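Local coordinates for protein NEQ263 (Nanoarchaeum equitans Kin4-M, PDB 5BN3) that probably binds ATP and forms, with NeqA, the core complex of an unusual archaeal ATP synthase, at residues 146-151 / 220-225. Sequence-based numbering, arbitrary orientation.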
# COMPACT_ATOMS: atom_id res chain seq x y z
N GLN B 146 -13.14 34.47 -13.41
CA GLN B 146 -13.93 35.46 -12.67
C GLN B 146 -13.02 36.28 -11.75
O GLN B 146 -13.23 37.48 -11.56
CB GLN B 146 -15.06 34.78 -11.87
CG GLN B 146 -15.98 35.77 -11.17
CD GLN B 146 -17.21 35.12 -10.57
OE1 GLN B 146 -17.35 33.89 -10.58
NE2 GLN B 146 -18.11 35.93 -10.02
N ILE B 147 -12.01 35.63 -11.18
CA ILE B 147 -11.02 36.32 -10.36
C ILE B 147 -10.19 37.27 -11.22
O ILE B 147 -10.05 38.45 -10.89
CB ILE B 147 -10.09 35.33 -9.64
CG1 ILE B 147 -10.84 34.63 -8.49
CG2 ILE B 147 -8.86 36.03 -9.10
CD1 ILE B 147 -10.06 33.49 -7.87
N ALA B 148 -9.64 36.75 -12.31
CA ALA B 148 -8.81 37.55 -13.22
C ALA B 148 -9.55 38.77 -13.76
O ALA B 148 -8.96 39.84 -13.92
CB ALA B 148 -8.31 36.69 -14.36
N ARG B 149 -10.84 38.60 -14.03
CA ARG B 149 -11.68 39.68 -14.55
C ARG B 149 -11.73 40.88 -13.61
O ARG B 149 -11.82 42.03 -14.05
CB ARG B 149 -13.10 39.17 -14.82
CG ARG B 149 -14.00 40.14 -15.58
CD ARG B 149 -15.47 39.81 -15.37
NE ARG B 149 -15.76 38.39 -15.57
CZ ARG B 149 -16.69 37.72 -14.91
NH1 ARG B 149 -17.42 38.33 -13.99
NH2 ARG B 149 -16.88 36.43 -15.15
N ASN B 150 -11.65 40.62 -12.30
CA ASN B 150 -11.86 41.67 -11.30
C ASN B 150 -10.61 42.22 -10.62
O ASN B 150 -10.62 43.35 -10.14
CB ASN B 150 -12.88 41.20 -10.26
CG ASN B 150 -14.27 41.02 -10.84
OD1 ASN B 150 -14.91 41.99 -11.25
ND2 ASN B 150 -14.74 39.78 -10.87
N VAL B 151 -9.53 41.43 -10.57
CA VAL B 151 -8.32 41.85 -9.86
C VAL B 151 -7.20 42.31 -10.80
O VAL B 151 -6.15 42.76 -10.34
CB VAL B 151 -7.78 40.74 -8.93
CG1 VAL B 151 -8.86 40.27 -7.97
CG2 VAL B 151 -7.23 39.57 -9.74
N ASP B 220 2.48 45.72 -11.59
CA ASP B 220 1.79 44.66 -10.86
C ASP B 220 1.32 43.64 -11.89
O ASP B 220 0.66 43.99 -12.87
CB ASP B 220 0.60 45.23 -10.08
CG ASP B 220 1.03 46.11 -8.92
OD1 ASP B 220 2.07 45.80 -8.30
OD2 ASP B 220 0.34 47.11 -8.63
N VAL B 221 1.67 42.37 -11.66
CA VAL B 221 1.39 41.32 -12.63
C VAL B 221 0.55 40.20 -12.01
O VAL B 221 0.75 39.84 -10.85
CB VAL B 221 2.70 40.74 -13.20
CG1 VAL B 221 2.42 39.58 -14.14
CG2 VAL B 221 3.48 41.82 -13.93
N LEU B 222 -0.41 39.68 -12.77
CA LEU B 222 -1.16 38.51 -12.36
C LEU B 222 -0.78 37.31 -13.21
O LEU B 222 -0.89 37.34 -14.44
CB LEU B 222 -2.67 38.76 -12.48
CG LEU B 222 -3.54 37.53 -12.20
CD1 LEU B 222 -3.39 37.11 -10.75
CD2 LEU B 222 -5.01 37.79 -12.53
N VAL B 223 -0.31 36.24 -12.57
CA VAL B 223 0.04 35.02 -13.29
C VAL B 223 -0.92 33.88 -12.96
O VAL B 223 -1.08 33.53 -11.79
CB VAL B 223 1.49 34.58 -13.01
CG1 VAL B 223 1.84 33.36 -13.85
CG2 VAL B 223 2.45 35.71 -13.32
N LEU B 224 -1.55 33.33 -13.99
CA LEU B 224 -2.40 32.16 -13.84
C LEU B 224 -1.73 30.97 -14.51
O LEU B 224 -1.26 31.08 -15.65
CB LEU B 224 -3.77 32.41 -14.49
CG LEU B 224 -4.53 33.68 -14.10
CD1 LEU B 224 -5.78 33.83 -14.96
CD2 LEU B 224 -4.91 33.64 -12.64
N MET B 225 -1.66 29.83 -13.82
CA MET B 225 -1.13 28.62 -14.46
C MET B 225 -1.93 27.36 -14.13
O MET B 225 -2.41 27.18 -13.01
CB MET B 225 0.37 28.44 -14.21
CG MET B 225 0.80 28.35 -12.75
SD MET B 225 2.58 28.04 -12.60
CE MET B 225 3.25 29.54 -13.30
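L222 and L224 reach from strand 220-225 to helix 146-151, and the contact is apolar throughout. The CD2 methyl of L222 settles on A148, 3.9 Å from both A148 CA and A148 CB, and is 4.0 Å from V151 CG2. CG of L222 stands anti to the backbone N and, with chi2 at 65°, CD2 is the branch that extends the chain toward the helix; the V151 and L222 side chains cross at about a right angle. The beta-branched V151, last residue of helix 140-151, holds its CG2 close to the helix. L224 adds a second methyl, its CD1 lying 3.9 Å from A148 CB, so A148 CB meets both leucines. A small residue suits this place, since it lets the CD2 methyl of L222 come up to the helix backbone, while the leucines are long enough to span axes 10.4 Å apart.

The polar bonds stay within the helix or turn elsewhere. N150 ND2 gives a bent hydrogen bond to Q146 O (2.8 Å, 130° at the hydrogen), and I147 O accepts from the backbone N of both N150 and V151. On the far side of the strand, V221 and V223 pack against helix 196-215. Within the sheet, the L222 backbone bonds to T156 and I158.

Helix and strand run antiparallel (174°), as expected for a helix packed on the parallel core of the sheet in a P-loop-type nucleotide-binding domain. With only buried apolar carbon contacts joining the two segments, their association probably rests on apolar fit and exclusion of water rather than directional bonds.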